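Local coordinates for protein DNA polymerase III, beta subunit (Eubacterium rectale, PDB 3T0P) that probably tethers DNA polymerases to their template and makes them processive, by forming a ring-shaped head-to-tail homodimer around DNA, at residues G174-I179 against N321-I326; P120-N125 against T232-L237; L4-A9 against N41-M46; T255-N260 against G290-R295. All blocks are in the same frame, centred on the assembly; numbering follows the deposited sequence.

Contact 1 (G174-I179 against N321-I326)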
loop_
_atom_site.group_PDB
_atom_site.type_symbol
_atom_site.label_atom_id
_atom_site.label_comp_id
_atom_site.label_asym_id
_atom_site.label_seq_id
_atom_site.Cartn_x
_atom_site.Cartn_y
_atom_site.Cartn_z
ATOM N N GLY B 174 26.672 5.448 -13.093
ATOM C CA GLY B 174 27.917 6.159 -12.804
ATOM C C GLY B 174 28.565 5.778 -11.487
ATOM O O GLY B 174 29.736 6.096 -11.266
ATOM N N HIS B 175 27.815 5.082 -10.608
ATOM C CA HIS B 175 28.249 4.615 -9.289
ATOM C C HIS B 175 28.304 3.100 -9.190
ATOM O O HIS B 175 28.904 2.572 -8.256
ATOM C CB HIS B 175 27.292 5.137 -8.220
ATOM C CG HIS B 175 27.258 6.623 -8.161
ATOM N ND1 HIS B 175 26.187 7.336 -8.664
ATOM C CD2 HIS B 175 28.194 7.488 -7.713
ATOM C CE1 HIS B 175 26.488 8.609 -8.475
ATOM N NE2 HIS B 175 27.691 8.748 -7.913
ATOM N N ARG B 176 27.635 2.401 -10.108
ATOM C CA ARG B 176 27.539 0.942 -10.114
ATOM C C ARG B 176 27.143 0.415 -11.473
ATOM O O ARG B 176 26.626 1.168 -12.297
ATOM C CB ARG B 176 26.506 0.478 -9.083
ATOM C CG ARG B 176 25.110 0.995 -9.372
ATOM C CD ARG B 176 24.380 1.138 -8.099
ATOM N NE ARG B 176 23.179 1.954 -8.227
ATOM C CZ ARG B 176 22.015 1.622 -7.695
ATOM N NH1 ARG B 176 21.876 0.465 -7.067
ATOM N NH2 ARG B 176 20.969 2.427 -7.817
ATOM N N ILE B 177 27.349 -0.891 -11.687
ATOM C CA ILE B 177 27.019 -1.584 -12.920
ATOM C C ILE B 177 26.381 -2.914 -12.544
ATOM O O ILE B 177 26.907 -3.649 -11.704
ATOM C CB ILE B 177 28.251 -1.758 -13.879
ATOM C CG1 ILE B 177 29.025 -0.425 -14.111
ATOM C CG2 ILE B 177 27.827 -2.389 -15.233
ATOM C CD1 ILE B 177 30.338 -0.556 -14.975
ATOM N N SER B 178 25.224 -3.204 -13.149
ATOM C CA SER B 178 24.520 -4.473 -12.996
ATOM C C SER B 178 24.519 -5.174 -14.329
ATOM O O SER B 178 24.072 -4.596 -15.320
ATOM C CB SER B 178 23.102 -4.256 -12.506
ATOM O OG SER B 178 23.124 -3.559 -11.280
ATOM N N ILE B 179 25.074 -6.383 -14.372
ATOM C CA ILE B 179 25.171 -7.186 -15.594
ATOM C C ILE B 179 24.612 -8.574 -15.340
ATOM O O ILE B 179 25.069 -9.279 -14.437
ATOM C CB ILE B 179 26.627 -7.290 -16.154
ATOM C CG1 ILE B 179 27.330 -5.924 -16.196
ATOM C CG2 ILE B 179 26.647 -7.968 -17.539
ATOM C CD1 ILE B 179 28.840 -5.997 -16.333
ATOM N N ASN B 321 28.050 3.097 -0.152
ATOM C CA ASN B 321 26.666 3.555 0.008
ATOM C C ASN B 321 25.852 2.279 0.248
ATOM O O ASN B 321 25.861 1.387 -0.619
ATOM C CB ASN B 321 26.201 4.314 -1.223
ATOM C CG ASN B 321 24.813 4.891 -1.140
ATOM O OD1 ASN B 321 23.951 4.472 -0.348
ATOM N ND2 ASN B 321 24.565 5.877 -1.974
ATOM N N PRO B 322 25.228 2.128 1.447
ATOM C CA PRO B 322 24.501 0.875 1.749
ATOM C C PRO B 322 23.437 0.496 0.708
ATOM O O PRO B 322 23.279 -0.704 0.408
ATOM C CB PRO B 322 23.856 1.134 3.123
ATOM C CG PRO B 322 24.104 2.549 3.450
ATOM C CD PRO B 322 25.173 3.085 2.576
ATOM N N LYS B 323 22.761 1.508 0.123
ATOM C CA LYS B 323 21.695 1.337 -0.879
ATOM C C LYS B 323 22.127 0.439 -2.074
ATOM O O LYS B 323 21.375 -0.454 -2.477
ATOM C CB LYS B 323 21.247 2.705 -1.401
ATOM C CG LYS B 323 20.124 2.665 -2.439
ATOM C CD LYS B 323 20.005 3.992 -3.200
ATOM C CE LYS B 323 18.765 4.030 -4.060
ATOM N NZ LYS B 323 18.791 3.016 -5.152
ATOM N N PHE B 324 23.338 0.663 -2.593
ATOM C CA PHE B 324 23.900 -0.066 -3.733
ATOM C C PHE B 324 24.058 -1.578 -3.441
ATOM O O PHE B 324 23.789 -2.411 -4.301
ATOM C CB PHE B 324 25.237 0.555 -4.146
ATOM C CG PHE B 324 25.173 2.019 -4.567
ATOM C CD1 PHE B 324 23.966 2.605 -4.947
ATOM C CD2 PHE B 324 26.321 2.807 -4.587
ATOM C CE1 PHE B 324 23.909 3.951 -5.341
ATOM C CE2 PHE B 324 26.262 4.153 -4.973
ATOM C CZ PHE B 324 25.058 4.708 -5.364
ATOM N N PHE B 325 24.443 -1.922 -2.221
ATOM C CA PHE B 325 24.591 -3.309 -1.833
ATOM C C PHE B 325 23.228 -3.954 -1.621
ATOM O O PHE B 325 23.025 -5.090 -2.050
ATOM C CB PHE B 325 25.444 -3.401 -0.564
ATOM C CG PHE B 325 26.855 -3.833 -0.863
ATOM C CD1 PHE B 325 27.180 -5.183 -0.966
ATOM C CD2 PHE B 325 27.848 -2.895 -1.112
ATOM C CE1 PHE B 325 28.476 -5.580 -1.297
ATOM C CE2 PHE B 325 29.140 -3.296 -1.456
ATOM C CZ PHE B 325 29.451 -4.631 -1.519
ATOM N N ILE B 326 22.313 -3.252 -0.945
ATOM C CA ILE B 326 20.959 -3.721 -0.673
ATOM C C ILE B 326 20.253 -3.996 -2.022
ATOM O O ILE B 326 19.757 -5.105 -2.230
ATOM C CB ILE B 326 20.178 -2.721 0.204
ATOM C CG1 ILE B 326 20.674 -2.757 1.653
ATOM C CG2 ILE B 326 18.674 -3.011 0.157
ATOM C CD1 ILE B 326 20.352 -1.515 2.482
HETATM O O HOH W 1 24.069 -1.845 -6.894
#
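R176 lies across one face of the F324 ring at about a right angle, its CD 3.9 Å from the F324 centroid in a CH-pi contact and its NE 3.4 Å from F324 CD1. The guanidinium is moderately tilted, its plane 27° from the ring. R176 CG sits between backbone N and carbonyl carbon (chi1 61°), and the chain runs extended to NE over the phenyl group. N321 ND2 lies over the opposite face of F324, toward its rim, while OD1 caps the helix by accepting from K323 N. H175 adds its CB at 3.5 Å from F324 CE2, while its ring is slid aside, with little overlap. A water accepts from R176 NH1 and donates to F324 O. K323 NZ comes to 3.5 Å from R176 NH2, two like charges bridged by D327, which pairs with both side chains; D173 holds R176 NE. Cutting R176 back to an alanine is likely to deprive D173 and D327 of their arginine partner and to uncover one face of F324. The start of strand 176-184 of the central domain against helix 322-329 of the C-terminal domain is the interdomain junction of bacterial beta subunits, near which polymerase peptides bind in relatives.

Contact 2 (P120-N125 against T232-L237). With EDO (1,2-ethanediol), chain X.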
loop_
_atom_site.group_PDB
_atom_site.type_symbol
_atom_site.label_atom_id
_atom_site.label_comp_id
_atom_site.label_asym_id
_atom_site.label_seq_id
_atom_site.Cartn_x
_atom_site.Cartn_y
_atom_site.Cartn_z
ATOM N N PRO B 120 3.740 3.033 -34.799
ATOM C CA PRO B 120 4.234 2.851 -36.174
ATOM C C PRO B 120 4.375 1.383 -36.558
ATOM O O PRO B 120 4.493 0.513 -35.685
ATOM C CB PRO B 120 5.607 3.524 -36.142
ATOM C CG PRO B 120 6.032 3.433 -34.713
ATOM C CD PRO B 120 4.778 3.634 -33.935
ATOM N N TYR B 121 4.364 1.114 -37.867
ATOM C CA TYR B 121 4.636 -0.212 -38.384
ATOM C C TYR B 121 6.129 -0.486 -38.155
ATOM O O TYR B 121 6.967 0.399 -38.382
ATOM C CB TYR B 121 4.281 -0.304 -39.883
ATOM C CG TYR B 121 4.899 -1.502 -40.572
ATOM C CD1 TYR B 121 4.319 -2.765 -40.474
ATOM C CD2 TYR B 121 6.096 -1.386 -41.273
ATOM C CE1 TYR B 121 4.904 -3.879 -41.075
ATOM C CE2 TYR B 121 6.689 -2.492 -41.882
ATOM C CZ TYR B 121 6.081 -3.735 -41.792
ATOM O OH TYR B 121 6.661 -4.829 -42.392
ATOM N N VAL B 122 6.452 -1.688 -37.666
ATOM C CA VAL B 122 7.836 -2.090 -37.408
ATOM C C VAL B 122 8.041 -3.407 -38.132
ATOM O O VAL B 122 7.301 -4.368 -37.875
ATOM C CB VAL B 122 8.210 -2.182 -35.893
ATOM C CG1 VAL B 122 9.685 -2.533 -35.710
ATOM C CG2 VAL B 122 7.880 -0.894 -35.151
ATOM N N GLU B 123 9.020 -3.448 -39.044
ATOM C CA GLU B 123 9.307 -4.667 -39.789
ATOM C C GLU B 123 9.823 -5.748 -38.841
ATOM O O GLU B 123 10.699 -5.491 -38.020
ATOM C CB GLU B 123 10.280 -4.432 -40.950
ATOM C CG GLU B 123 10.167 -5.540 -41.989
ATOM C CD GLU B 123 10.925 -5.341 -43.286
ATOM O OE1 GLU B 123 10.408 -4.618 -44.169
ATOM O OE2 GLU B 123 11.993 -5.974 -43.451
ATOM N N ARG B 124 9.227 -6.941 -38.923
ATOM C CA ARG B 124 9.583 -8.072 -38.082
ATOM C C ARG B 124 10.576 -8.956 -38.806
ATOM O O ARG B 124 10.211 -9.695 -39.725
ATOM C CB ARG B 124 8.334 -8.859 -37.671
ATOM C CG ARG B 124 7.608 -8.244 -36.491
ATOM C CD ARG B 124 6.122 -8.540 -36.547
ATOM N NE ARG B 124 5.419 -8.154 -35.321
ATOM C CZ ARG B 124 5.067 -6.910 -35.004
ATOM N NH1 ARG B 124 5.393 -5.895 -35.797
ATOM N NH2 ARG B 124 4.404 -6.667 -33.882
ATOM N N ASN B 125 11.845 -8.850 -38.410
ATOM C CA ASN B 125 12.898 -9.646 -38.989
ATOM C C ASN B 125 13.109 -10.838 -38.074
ATOM O O ASN B 125 12.180 -11.633 -37.862
ATOM C CB ASN B 125 14.168 -8.797 -39.204
ATOM C CG ASN B 125 13.935 -7.588 -40.088
ATOM O OD1 ASN B 125 13.252 -7.659 -41.128
ATOM N ND2 ASN B 125 14.477 -6.446 -39.673
ATOM N N THR B 232 0.968 -6.409 -27.761
ATOM C CA THR B 232 2.144 -5.943 -28.486
ATOM C C THR B 232 2.610 -4.672 -27.803
ATOM O O THR B 232 1.836 -3.740 -27.600
ATOM C CB THR B 232 1.850 -5.741 -29.977
ATOM O OG1 THR B 232 1.333 -6.958 -30.502
ATOM C CG2 THR B 232 3.091 -5.382 -30.770
ATOM N N VAL B 233 3.861 -4.662 -27.412
ATOM C CA VAL B 233 4.517 -3.520 -26.819
ATOM C C VAL B 233 5.541 -3.078 -27.816
ATOM O O VAL B 233 6.318 -3.914 -28.300
ATOM C CB VAL B 233 5.122 -3.837 -25.438
ATOM C CG1 VAL B 233 5.953 -2.672 -24.940
ATOM C CG2 VAL B 233 4.033 -4.186 -24.426
ATOM N N VAL B 234 5.497 -1.783 -28.195
ATOM C CA VAL B 234 6.454 -1.183 -29.123
ATOM C C VAL B 234 7.166 -0.005 -28.444
ATOM O O VAL B 234 6.520 0.861 -27.868
ATOM C CB VAL B 234 5.787 -0.768 -30.445
ATOM C CG1 VAL B 234 6.828 -0.204 -31.421
ATOM C CG2 VAL B 234 5.047 -1.948 -31.067
ATOM N N SER B 235 8.489 0.020 -28.506
ATOM C CA SER B 235 9.248 1.087 -27.877
ATOM C C SER B 235 10.341 1.586 -28.763
ATOM O O SER B 235 10.989 0.802 -29.462
ATOM C CB SER B 235 9.838 0.609 -26.553
ATOM O OG SER B 235 10.699 1.556 -25.938
ATOM N N ARG B 236 10.581 2.913 -28.723
ATOM C CA ARG B 236 11.723 3.539 -29.386
ATOM C C ARG B 236 12.980 3.091 -28.657
ATOM O O ARG B 236 12.889 2.691 -27.507
ATOM C CB ARG B 236 11.614 5.056 -29.339
ATOM C CG ARG B 236 10.549 5.680 -30.248
ATOM C CD ARG B 236 10.809 7.172 -30.505
ATOM N NE ARG B 236 11.310 7.880 -29.316
ATOM C CZ ARG B 236 10.696 8.901 -28.718
ATOM N NH1 ARG B 236 9.560 9.385 -29.211
ATOM N NH2 ARG B 236 11.225 9.458 -27.634
ATOM N N LEU B 237 14.134 3.103 -29.314
ATOM C CA LEU B 237 15.394 2.739 -28.690
ATOM C C LEU B 237 16.218 4.006 -28.455
ATOM O O LEU B 237 15.991 5.005 -29.123
ATOM C CB LEU B 237 16.162 1.754 -29.598
ATOM C CG LEU B 237 15.547 0.373 -29.767
ATOM C CD1 LEU B 237 16.237 -0.363 -30.886
ATOM C CD2 LEU B 237 15.596 -0.434 -28.457
HETATM C C1 EDO X . -1.841 -8.620 -31.612
HETATM O O1 EDO X . -1.197 -8.841 -30.344
HETATM C C2 EDO X . -1.842 -7.135 -31.972
HETATM O O2 EDO X . -2.123 -6.344 -30.811
#
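V122 and V234 reach toward each other tip to tip, V122 CG2 stopping 3.9 Å from V234 CG1. The branches that meet differ: in V122 it is the methyl beside the backbone N, in V234 the methyl anti to it (chi1 -177°). Two residues back along the strand, T232 faces the same way and offers CG2 to the edge of the R124 guanidinium. R124, modelled in two conformers, in one of them brings NH2 from the opposite direction to 3.6 Å from T232 CG2; this contact is the less certain of the two. A salt bridge to E227 holds that nitrogen, and NH1 makes a weak bond back to V122 O of the same loop. T232 turns OG1 elsewhere, to O1 of a 1,2-ethanediol at 3.2 Å. Strand 231-236 bonds through its backbone to strands 52-58 and 223-228. A linker folded over a sheet continuous from the N-terminal into the central domain is characteristic of the beta-subunit ring, whose outer surface is built from such sheets.

Contact 3 (L4-A9 against N41-M46). With EDO (1,2-ethanediol), chain C.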
loop_
_atom_site.group_PDB
_atom_site.type_symbol
_atom_site.label_atom_id
_atom_site.label_comp_id
_atom_site.label_asym_id
_atom_site.label_seq_id
_atom_site.Cartn_x
_atom_site.Cartn_y
_atom_site.Cartn_z
ATOM N N LEU B 4 -20.012 -1.568 -30.241
ATOM C CA LEU B 4 -19.374 -2.843 -29.890
ATOM C C LEU B 4 -20.008 -3.471 -28.699
ATOM O O LEU B 4 -20.540 -2.753 -27.865
ATOM C CB LEU B 4 -17.868 -2.686 -29.554
ATOM C CG LEU B 4 -17.080 -1.569 -30.155
ATOM C CD1 LEU B 4 -15.780 -1.411 -29.433
ATOM C CD2 LEU B 4 -16.851 -1.820 -31.629
ATOM N N ILE B 5 -19.845 -4.807 -28.554
ATOM C CA ILE B 5 -20.267 -5.600 -27.395
ATOM C C ILE B 5 -19.063 -6.438 -26.959
ATOM O O ILE B 5 -18.539 -7.196 -27.764
ATOM C CB ILE B 5 -21.524 -6.471 -27.648
ATOM C CG1 ILE B 5 -22.610 -5.705 -28.440
ATOM C CG2 ILE B 5 -22.093 -6.960 -26.301
ATOM C CD1 ILE B 5 -23.587 -6.567 -29.186
ATOM N N CYS B 6 -18.611 -6.283 -25.714
ATOM C CA CYS B 6 -17.455 -6.989 -25.140
ATOM C C CYS B 6 -17.794 -7.521 -23.795
ATOM O O CYS B 6 -18.457 -6.816 -23.049
ATOM C CB CYS B 6 -16.256 -6.054 -25.016
ATOM S SG CYS B 6 -15.605 -5.458 -26.583
ATOM N N SER B 7 -17.181 -8.649 -23.389
ATOM C CA SER B 7 -17.320 -9.117 -22.015
ATOM C C SER B 7 -16.542 -8.144 -21.158
ATOM O O SER B 7 -15.510 -7.672 -21.606
ATOM C CB SER B 7 -16.820 -10.549 -21.842
ATOM O OG SER B 7 -15.482 -10.607 -21.367
ATOM N N LYS B 8 -17.057 -7.796 -19.972
ATOM C CA LYS B 8 -16.416 -6.847 -19.071
ATOM C C LYS B 8 -14.997 -7.309 -18.699
ATOM O O LYS B 8 -14.099 -6.475 -18.623
ATOM C CB LYS B 8 -17.284 -6.637 -17.802
ATOM C CG LYS B 8 -16.696 -5.699 -16.732
ATOM C CD LYS B 8 -15.898 -6.474 -15.675
ATOM C CE LYS B 8 -15.343 -5.648 -14.549
ATOM N NZ LYS B 8 -16.352 -5.387 -13.485
ATOM N N ALA B 9 -14.802 -8.621 -18.444
ATOM C CA ALA B 9 -13.507 -9.164 -18.007
ATOM C C ALA B 9 -12.454 -8.990 -19.090
ATOM O O ALA B 9 -11.329 -8.624 -18.786
ATOM C CB ALA B 9 -13.642 -10.630 -17.630
ATOM N N ASN B 41 -11.720 -5.888 -38.480
ATOM C CA ASN B 41 -12.429 -7.065 -37.974
ATOM C C ASN B 41 -11.991 -7.428 -36.556
ATOM O O ASN B 41 -12.374 -8.480 -36.046
ATOM C CB ASN B 41 -12.212 -8.260 -38.908
ATOM C CG ASN B 41 -12.849 -8.082 -40.260
ATOM O OD1 ASN B 41 -14.060 -7.870 -40.385
ATOM N ND2 ASN B 41 -12.043 -8.172 -41.308
ATOM N N GLU B 42 -11.179 -6.577 -35.924
ATOM C CA GLU B 42 -10.699 -6.818 -34.565
ATOM C C GLU B 42 -10.955 -5.614 -33.681
ATOM O O GLU B 42 -10.905 -4.476 -34.157
ATOM C CB GLU B 42 -9.184 -7.119 -34.547
ATOM C CG GLU B 42 -8.712 -8.210 -35.486
ATOM C CD GLU B 42 -7.201 -8.286 -35.584
ATOM O OE1 GLU B 42 -6.578 -8.792 -34.628
ATOM O OE2 GLU B 42 -6.639 -7.843 -36.614
ATOM N N ILE B 43 -11.182 -5.852 -32.393
ATOM C CA ILE B 43 -11.319 -4.760 -31.430
ATOM C C ILE B 43 -9.949 -4.580 -30.839
ATOM O O ILE B 43 -9.425 -5.466 -30.163
ATOM C CB ILE B 43 -12.411 -4.957 -30.359
ATOM C CG1 ILE B 43 -13.796 -5.125 -31.015
ATOM C CG2 ILE B 43 -12.378 -3.788 -29.336
ATOM C CD1 ILE B 43 -14.841 -5.785 -30.112
ATOM N N LYS B 44 -9.365 -3.433 -31.119
ATOM C CA LYS B 44 -8.017 -3.106 -30.702
ATOM C C LYS B 44 -8.038 -1.945 -29.724
ATOM O O LYS B 44 -8.628 -0.913 -30.033
ATOM C CB LYS B 44 -7.208 -2.737 -31.967
ATOM C CG LYS B 44 -5.786 -3.255 -32.050
ATOM C CD LYS B 44 -5.300 -3.344 -33.525
ATOM C CE LYS B 44 -4.385 -2.200 -33.939
ATOM N NZ LYS B 44 -4.239 -2.033 -35.426
ATOM N N LEU B 45 -7.406 -2.110 -28.547
ATOM C CA LEU B 45 -7.202 -1.030 -27.590
ATOM C C LEU B 45 -5.803 -0.554 -27.769
ATOM O O LEU B 45 -4.919 -1.380 -27.961
ATOM C CB LEU B 45 -7.425 -1.446 -26.141
ATOM C CG LEU B 45 -8.831 -1.785 -25.709
ATOM C CD1 LEU B 45 -8.870 -2.015 -24.220
ATOM C CD2 LEU B 45 -9.834 -0.713 -26.117
HETATM N N MSE B 46 -5.566 0.748 -27.674
HETATM C CA MSE B 46 -4.226 1.287 -27.898
HETATM C C MSE B 46 -3.947 2.506 -27.033
HETATM O O MSE B 46 -4.815 3.361 -26.868
HETATM C CB MSE B 46 -4.101 1.664 -29.381
HETATM C CG MSE B 46 -2.680 1.891 -29.857
HETATM SE SE MSE B 46 -2.592 2.329 -31.817
HETATM C CE MSE B 46 -3.896 1.025 -32.517
HETATM C C1 EDO C . -18.736 -11.404 -26.236
HETATM O O1 EDO C . -18.889 -10.011 -25.933
HETATM C C2 EDO C . -20.115 -12.020 -26.437
HETATM O O2 EDO C . -20.905 -11.153 -27.263
#
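L4 and C6 face I43 across the buried interior of the N-terminal domain, where two antiparallel sheets pack against each other. I43 presents two separate branches. Its CD1, at the end of a CG1 arm lying beside the backbone N (chi1 -59°) and extended beyond, comes to 3.6 Å from C6 SG. The shorter branch, CG2, lies anti to the backbone N and meets L4 CD1 at 4.2 Å, as the leucine and isoleucine slide past each other in opposite directions. One isoleucine thus touches two residues that alternate along a strand and point to the same side, with I5 between them turned away. The backbones stay well apart, 8.4 Å between the CA atoms of L4 and I43, and no hydrogen bond crosses. Strand 3-7 belongs to a five-stranded sheet and strand 43-48 to the larger sheet shared with the central domain; sheets backed by helices make up the processivity fold repeated three times in each subunit. I62 touches both L4 and I43, and I36 and A38 also pack on L4. Just past C6, S7 caps helix 8-18 through a bond from N10 N to its OG, and K8 is anchored by a salt bridge to D84. On the side of the strand away from I43, O1 of a 1,2-ethanediol donates a weak bond to I5 O at 3.4 Å.

Contact 4 (T255-N260 against G290-R295)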
loop_
_atom_site.group_PDB
_atom_site.type_symbol
_atom_site.label_atom_id
_atom_site.label_comp_id
_atom_site.label_asym_id
_atom_site.label_seq_id
_atom_site.Cartn_x
_atom_site.Cartn_y
_atom_site.Cartn_z
ATOM N N THR B 255 41.756 -9.222 -2.859
ATOM C CA THR B 255 40.934 -9.780 -1.786
ATOM C C THR B 255 39.712 -10.473 -2.375
ATOM O O THR B 255 39.039 -9.908 -3.236
ATOM C CB THR B 255 40.494 -8.652 -0.807
ATOM O OG1 THR B 255 41.614 -7.823 -0.449
ATOM C CG2 THR B 255 39.779 -9.185 0.449
ATOM N N LYS B 256 39.409 -11.682 -1.886
ATOM C CA LYS B 256 38.213 -12.424 -2.262
ATOM C C LYS B 256 37.494 -12.824 -0.984
ATOM O O LYS B 256 38.110 -13.392 -0.083
ATOM C CB LYS B 256 38.546 -13.649 -3.127
ATOM C CG LYS B 256 37.306 -14.422 -3.570
ATOM C CD LYS B 256 37.654 -15.772 -4.142
ATOM C CE LYS B 256 36.416 -16.570 -4.446
ATOM N NZ LYS B 256 36.745 -17.801 -5.200
ATOM N N VAL B 257 36.204 -12.511 -0.894
ATOM C CA VAL B 257 35.398 -12.800 0.297
ATOM C C VAL B 257 34.227 -13.700 -0.070
ATOM O O VAL B 257 33.465 -13.388 -0.978
ATOM C CB VAL B 257 34.915 -11.478 0.992
ATOM C CG1 VAL B 257 33.944 -11.755 2.127
ATOM C CG2 VAL B 257 36.104 -10.663 1.494
ATOM N N ARG B 258 34.081 -14.802 0.651
ATOM C CA ARG B 258 32.923 -15.670 0.505
ATOM C C ARG B 258 32.091 -15.384 1.750
ATOM O O ARG B 258 32.620 -15.496 2.854
ATOM C CB ARG B 258 33.349 -17.155 0.366
ATOM C CG ARG B 258 32.194 -18.142 0.126
ATOM C CD ARG B 258 32.043 -18.522 -1.331
ATOM N NE ARG B 258 30.816 -19.285 -1.583
ATOM C CZ ARG B 258 30.466 -19.790 -2.763
ATOM N NH1 ARG B 258 31.249 -19.626 -3.822
ATOM N NH2 ARG B 258 29.337 -20.474 -2.891
ATOM N N ILE B 259 30.818 -14.946 1.573
ATOM C CA ILE B 259 29.939 -14.567 2.664
ATOM C C ILE B 259 28.518 -15.021 2.359
ATOM O O ILE B 259 28.100 -15.021 1.202
ATOM C CB ILE B 259 30.019 -13.011 2.859
ATOM C CG1 ILE B 259 29.241 -12.496 4.119
ATOM C CG2 ILE B 259 29.625 -12.222 1.572
ATOM C CD1 ILE B 259 29.546 -11.059 4.487
ATOM N N ASN B 260 27.760 -15.361 3.401
ATOM C CA ASN B 260 26.359 -15.725 3.274
ATOM C C ASN B 260 25.578 -14.464 2.823
ATOM O O ASN B 260 25.673 -13.411 3.455
ATOM C CB ASN B 260 25.859 -16.292 4.612
ATOM C CG ASN B 260 24.387 -16.625 4.597
ATOM O OD1 ASN B 260 23.532 -15.759 4.722
ATOM N ND2 ASN B 260 24.059 -17.876 4.380
ATOM N N GLY B 290 38.609 -14.643 8.371
ATOM C CA GLY B 290 37.400 -15.210 8.954
ATOM C C GLY B 290 36.319 -14.259 9.431
ATOM O O GLY B 290 35.294 -14.723 9.931
ATOM N N ASN B 291 36.522 -12.929 9.288
ATOM C CA ASN B 291 35.562 -11.958 9.791
ATOM C C ASN B 291 35.427 -10.700 8.960
ATOM O O ASN B 291 36.399 -10.113 8.511
ATOM C CB ASN B 291 35.939 -11.530 11.232
ATOM C CG ASN B 291 34.826 -10.794 11.942
ATOM O OD1 ASN B 291 33.839 -11.391 12.379
ATOM N ND2 ASN B 291 34.924 -9.478 12.008
HETATM N N MSE B 292 34.184 -10.244 8.845
HETATM C CA MSE B 292 33.822 -8.958 8.291
HETATM C C MSE B 292 33.127 -8.167 9.393
HETATM O O MSE B 292 32.107 -8.612 9.939
HETATM C CB MSE B 292 32.931 -9.058 7.047
HETATM C CG MSE B 292 32.558 -7.688 6.538
HETATM SE SE MSE B 292 31.204 -7.657 5.132
HETATM C CE MSE B 292 32.275 -8.415 3.630
ATOM N N GLU B 293 33.681 -7.006 9.711
ATOM C CA GLU B 293 33.087 -6.074 10.651
ATOM C C GLU B 293 32.478 -4.908 9.873
ATOM O O GLU B 293 33.172 -4.273 9.070
ATOM C CB GLU B 293 34.128 -5.573 11.651
ATOM C CG GLU B 293 33.489 -4.641 12.664
ATOM C CD GLU B 293 34.453 -4.002 13.638
ATOM O OE1 GLU B 293 35.361 -3.263 13.192
ATOM O OE2 GLU B 293 34.299 -4.250 14.855
ATOM N N LEU B 294 31.197 -4.626 10.125
ATOM C CA LEU B 294 30.437 -3.542 9.513
ATOM C C LEU B 294 30.059 -2.515 10.550
ATOM O O LEU B 294 29.578 -2.864 11.625
ATOM C CB LEU B 294 29.174 -4.070 8.811
ATOM C CG LEU B 294 29.432 -5.048 7.683
ATOM C CD1 LEU B 294 29.302 -6.478 8.193
ATOM C CD2 LEU B 294 28.472 -4.827 6.554
ATOM N N ARG B 295 30.298 -1.247 10.230
ATOM C CA ARG B 295 29.965 -0.122 11.111
ATOM C C ARG B 295 29.285 1.000 10.363
ATOM O O ARG B 295 29.581 1.260 9.176
ATOM C CB ARG B 295 31.211 0.473 11.787
ATOM C CG ARG B 295 31.982 -0.475 12.670
ATOM C CD ARG B 295 33.269 0.137 13.197
ATOM N NE ARG B 295 34.175 0.536 12.117
ATOM C CZ ARG B 295 35.432 0.926 12.301
ATOM N NH1 ARG B 295 35.957 0.946 13.520
ATOM N NH2 ARG B 295 36.181 1.284 11.263
#
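M292, a selenomethionine, rests its tip against both V257 and I259. Its SE lies 3.8 Å from I259 CD1, and its CE methyl touches both neighbours, 3.9 Å from I259 CD1 and 4.0 Å from V257 CG1. Both strand residues cross the M292 side chain at about a right angle. The selenomethionine leaves its backbone extended, CG anti to N, and bends only at the last torsion (chi3 -71°), which swings CE toward V257. I259 answers with a stretched arm: CG1 is anti to the backbone N (chi1 -173°), carrying CD1 out to the selenium, and V257 uses the methyl in the same position. Around this trio stands a second shell of apolar side chains. M285, I287 and L339 pack on M292, I287 also touches V257, and I309 reaches all three; I307 and V337 lie against I259. Strand 255-260 is held in place by backbone bonds from V257 to L339 and from I259 to V337, and by T255 OG1, which is bonded to K314 O. At its far end N260 caps helix 261-272 through a bond from E263 N to OD1. No hydrogen bond or charge crosses between 255-260 and 290-295, so cohesion between these two strands of different sheets rests on van der Waals contact and exclusion of water, with the polarisable selenium, sulfur in the natural residue, against I259 and the methyl beyond it touching both.

How the contacts relate
From the N terminus, contact 3 closes first, a short loop within the N-terminal domain. Contact 2 opens in the loop between strands 104-109 and 127-131 and closes on strand 231-236, whose sheet also holds strand 43-48 of contact 3. Before it closes, contact 1 opens at 174-179, so the two cross; contact 1 shuts only at 321-326, tying the central domain to the C-terminal one. Contact 4 is nested inside that loop and joins the four-stranded sheet of the C-terminal domain to the nine-stranded sheet it shares with the central domain. Contact 1 reaches that sheet too (centres 18 Å apart), whereas contacts 3 and 4 lie toward opposite ends of the subunit (centres 57 Å apart).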